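Local coordinates for protein glycoside Hydrolase (Bacteroides plebeius, PDB 5T3B) that belongs to glycoside hydrolase family 50 and probably cleaves glycosidic bonds of a polysaccharide, as a gut Bacteroidetes enzyme, at residues Q71-Q76 / I468-Y473. Residues are numbered along the deposited sequence; the frame is centred on the assembly and turned at random. Where two conformers were deposited one is given.
Sequences QQTKTQ and INWNVY
Trp470 lays its indole along the backbone from Thr73 to Gln76, and this is the tightly packed part of the contact. Its benzo rim does the touching: CZ3 lies 3.5 Å from Lys74 C, and CZ2 lies 3.5 Å from Gln76 N. Thr75 C sits over one ring face, whereas Thr73 O meets the ring edge near its plane, 3.6 Å from CE3. With CG anti to its own carbonyl carbon (chi1 -67°), the indole points toward the loop while CB stays against Thr73 CG2, and NE1 hydrogen-bonds to Glu158 O. That same Thr73 O accepts a nearly straight bond from Gln71 NE2 (2.9 Å, N-H...O angle 169°), with Thr73 O lying in the plane of the Gln71 amide; a second bond from NE2 to Asp467 OD1 helps fix how this amide is turned. The side chain of Asn471 packs beside the backbone at Thr73, with their CA atoms 6.0 Å apart.

The looser side is bridged by solvent: one water is 2.7 Å from Thr73 OG1 and donates to Trp470 O. The side chains of Lys74 and Thr75 set off away from the 468-473 segment, and the exposed Lys74 turns its NZ back to Gln72 O. An alanine in place of Trp470 would probably open a gap beside the Thr73–Gln76 backbone and leave Glu158 O without its indole N-H donor.

Plain surface packing thus joins the loop after strand 56-60 to the junction of helices 459-469 and 472-480. Thr75 N-caps helix 76-82 through Glu78 N, Tyr79 of that helix stacks on Trp470, and Val472 touches strands 120-126 and 432-437.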
ATOM      1  N   GLN A  71     -24.496  -2.333  10.939  1.00 15.92           N
ATOM      2  CA  GLN A  71     -23.663  -3.414  10.383  1.00 14.28           C
ATOM      3  C   GLN A  71     -24.553  -4.473   9.741  1.00 14.02           C
ATOM      4  O   GLN A  71     -25.431  -5.021  10.369  1.00 16.80           O
ATOM      5  CB  GLN A  71     -22.755  -3.975  11.435  1.00 13.69           C
ATOM      6  CG  GLN A  71     -21.851  -5.051  10.932  1.00 13.71           C
ATOM      7  CD  GLN A  71     -20.761  -5.451  11.877  1.00 12.71           C
ATOM      8  OE1 GLN A  71     -20.317  -4.694  12.740  1.00 16.31           O
ATOM      9  NE2 GLN A  71     -20.267  -6.669  11.654  1.00 12.68           N
ATOM     10  N   GLN A  72     -24.269  -4.765   8.477  0.50 12.91           N
ATOM     11  CA  GLN A  72     -25.130  -5.609   7.690  0.50 14.73           C
ATOM     12  C   GLN A  72     -24.723  -7.071   7.743  0.50 14.73           C
ATOM     13  O   GLN A  72     -25.565  -7.929   8.023  0.50 19.12           O
ATOM     14  CB  GLN A  72     -25.239  -5.091   6.275  0.50 16.65           C
ATOM     15  CG  GLN A  72     -25.887  -3.716   6.217  0.50 18.74           C
ATOM     16  CD  GLN A  72     -26.093  -3.242   4.805  0.50 20.89           C
ATOM     17  OE1 GLN A  72     -25.973  -4.017   3.873  0.50 24.74           O
ATOM     18  NE2 GLN A  72     -26.404  -1.961   4.648  0.50 22.50           N
ATOM     19  N   THR A  73     -23.426  -7.355   7.506  1.00 12.84           N
ATOM     20  CA  THR A  73     -22.899  -8.676   7.562  1.00 13.00           C
ATOM     21  C   THR A  73     -22.310  -8.826   8.957  1.00 13.26           C
ATOM     22  O   THR A  73     -21.412  -8.070   9.366  1.00 13.03           O
ATOM     23  CB  THR A  73     -21.796  -8.890   6.508  1.00 13.81           C
ATOM     24  OG1 THR A  73     -22.409  -8.729   5.228  1.00 17.81           O
ATOM     25  CG2 THR A  73     -21.117 -10.288   6.665  1.00 14.52           C
ATOM     26  N   LYS A  74     -22.814  -9.830   9.687  1.00 15.82           N
ATOM     27  CA  LYS A  74     -22.601  -9.946  11.132  1.00 17.13           C
ATOM     28  C   LYS A  74     -21.832 -11.190  11.574  1.00 16.92           C
ATOM     29  O   LYS A  74     -21.480 -11.289  12.753  1.00 19.58           O
ATOM     30  CB  LYS A  74     -23.947  -9.825  11.829  1.00 20.44           C
ATOM     31  CG  LYS A  74     -24.814  -8.578  11.495  1.00 23.05           C
ATOM     32  CD  LYS A  74     -26.199  -8.661  12.167  1.00 28.44           C
ATOM     33  CE  LYS A  74     -27.267  -7.659  11.696  1.00 35.88           C
ATOM     34  NZ  LYS A  74     -27.509  -7.612  10.207  1.00 40.06           N
ATOM     35  N   THR A  75     -21.607 -12.140  10.665  1.00 16.31           N
ATOM     36  CA  THR A  75     -20.882 -13.374  11.009  1.00 16.27           C
ATOM     37  C   THR A  75     -19.940 -13.733   9.877  1.00 15.40           C
ATOM     38  O   THR A  75     -20.161 -13.356   8.675  1.00 15.20           O
ATOM     39  CB  THR A  75     -21.829 -14.539  11.222  1.00 19.52           C
ATOM     40  OG1 THR A  75     -22.437 -14.929   9.973  1.00 20.94           O
ATOM     41  CG2 THR A  75     -22.901 -14.206  12.282  1.00 20.85           C
ATOM     42  N   GLN A  76     -18.964 -14.563  10.214  1.00 17.52           N
ATOM     43  CA  GLN A  76     -18.061 -15.065   9.216  1.00 17.30           C
ATOM     44  C   GLN A  76     -18.769 -15.869   8.107  1.00 15.52           C
ATOM     45  O   GLN A  76     -18.397 -15.734   6.945  1.00 16.47           O
ATOM     46  CB  GLN A  76     -16.825 -15.747   9.811  1.00 24.86           C
ATOM     47  CG  GLN A  76     -17.048 -17.035  10.363  1.00 29.87           C
ATOM     48  CD  GLN A  76     -15.747 -17.670  10.736  1.00 28.73           C
ATOM     49  OE1 GLN A  76     -15.539 -18.810  10.421  1.00 41.63           O
ATOM     50  NE2 GLN A  76     -14.918 -16.951  11.447  1.00 25.65           N
ATOM     51  N   ILE A 468     -15.348  -4.237   9.702  1.00  8.98           N
ATOM     52  CA  ILE A 468     -15.145  -3.439   8.487  1.00  8.81           C
ATOM     53  C   ILE A 468     -15.042  -4.305   7.225  1.00  7.71           C
ATOM     54  O   ILE A 468     -15.735  -4.103   6.229  1.00  8.91           O
ATOM     55  CB  ILE A 468     -13.903  -2.526   8.606  1.00  8.97           C
ATOM     56  CG1 ILE A 468     -14.087  -1.488   9.696  1.00 10.13           C
ATOM     57  CG2 ILE A 468     -13.473  -1.953   7.245  1.00  9.12           C
ATOM     58  CD1 ILE A 468     -14.946  -0.331   9.254  1.00 11.56           C
ATOM     59  N   ASN A 469     -14.124  -5.251   7.288  1.00  8.10           N
ATOM     60  CA  ASN A 469     -13.719  -5.969   6.084  1.00  8.04           C
ATOM     61  C   ASN A 469     -14.865  -6.747   5.480  1.00  8.19           C
ATOM     62  O   ASN A 469     -14.999  -6.847   4.261  1.00  9.31           O
ATOM     63  CB  ASN A 469     -12.581  -6.923   6.376  1.00  8.57           C
ATOM     64  CG  ASN A 469     -11.303  -6.209   6.689  1.00  8.30           C
ATOM     65  OD1 ASN A 469     -11.131  -5.019   6.530  1.00  9.04           O
ATOM     66  ND2 ASN A 469     -10.331  -7.022   7.125  1.00  9.70           N
ATOM     67  N   TRP A 470     -15.723  -7.299   6.349  1.00  8.76           N
ATOM     68  CA  TRP A 470     -16.891  -8.038   5.841  1.00  9.66           C
ATOM     69  C   TRP A 470     -17.902  -7.129   5.132  1.00  9.50           C
ATOM     70  O   TRP A 470     -18.721  -7.591   4.360  1.00 11.01           O
ATOM     71  CB  TRP A 470     -17.653  -8.660   6.995  1.00 10.20           C
ATOM     72  CG  TRP A 470     -16.974  -9.749   7.745  1.00  9.70           C
ATOM     73  CD1 TRP A 470     -15.897 -10.507   7.372  1.00 10.08           C
ATOM     74  CD2 TRP A 470     -17.366 -10.234   9.039  1.00 10.78           C
ATOM     75  NE1 TRP A 470     -15.629 -11.438   8.331  1.00 10.53           N
ATOM     76  CE2 TRP A 470     -16.499 -11.289   9.378  1.00 10.55           C
ATOM     77  CE3 TRP A 470     -18.366  -9.844   9.954  1.00 12.94           C
ATOM     78  CZ2 TRP A 470     -16.607 -11.969  10.619  1.00 13.32           C
ATOM     79  CZ3 TRP A 470     -18.444 -10.495  11.166  1.00 14.78           C
ATOM     80  CH2 TRP A 470     -17.590 -11.522  11.492  1.00 14.66           C
ATOM     81  N   ASN A 471     -17.873  -5.852   5.479  1.00  9.21           N
ATOM     82  CA  ASN A 471     -18.904  -4.878   5.122  1.00  8.86           C
ATOM     83  C   ASN A 471     -18.458  -3.825   4.095  1.00  8.56           C
ATOM     84  O   ASN A 471     -19.231  -2.915   3.797  1.00  9.55           O
ATOM     85  CB  ASN A 471     -19.470  -4.210   6.399  1.00  9.98           C
ATOM     86  CG  ASN A 471     -20.290  -5.177   7.168  1.00  9.65           C
ATOM     87  OD1 ASN A 471     -19.870  -5.781   8.199  1.00 12.49           O
ATOM     88  ND2 ASN A 471     -21.401  -5.481   6.620  1.00  8.36           N
ATOM     89  N   VAL A 472     -17.239  -3.941   3.552  1.00  8.55           N
ATOM     90  CA  VAL A 472     -16.772  -2.899   2.680  1.00  9.34           C
ATOM     91  C   VAL A 472     -17.722  -2.595   1.518  1.00  9.01           C
ATOM     92  O   VAL A 472     -17.882  -1.434   1.114  1.00  9.96           O
ATOM     93  CB  VAL A 472     -15.331  -3.095   2.163  1.00  8.63           C
ATOM     94  CG1 VAL A 472     -14.335  -3.001   3.294  1.00  8.53           C
ATOM     95  CG2 VAL A 472     -15.184  -4.421   1.398  1.00  9.40           C
ATOM     96  N   TYR A 473     -18.298  -3.641   0.932  1.00  9.57           N
ATOM     97  CA  TYR A 473     -19.114  -3.425  -0.251  1.00  9.96           C
ATOM     98  C   TYR A 473     -20.408  -2.654   0.086  1.00 10.16           C
ATOM     99  O   TYR A 473     -20.825  -1.759  -0.631  1.00 11.53           O
ATOM    100  CB  TYR A 473     -19.404  -4.757  -0.958  1.00  9.94           C
ATOM    101  CG  TYR A 473     -18.157  -5.493  -1.381  1.00 10.36           C
ATOM    102  CD1 TYR A 473     -17.379  -5.041  -2.439  1.00  9.02           C
ATOM    103  CD2 TYR A 473     -17.678  -6.577  -0.683  1.00 10.14           C
ATOM    104  CE1 TYR A 473     -16.232  -5.714  -2.853  1.00  9.06           C
ATOM    105  CE2 TYR A 473     -16.532  -7.239  -1.043  1.00 10.30           C
ATOM    106  CZ  TYR A 473     -15.769  -6.797  -2.120  1.00  9.25           C
ATOM    107  OH  TYR A 473     -14.631  -7.406  -2.551  1.00  9.72           O
TER
HETATM  108  O   HOH W   1     -20.660  -9.289   3.215  1.00 22.48           O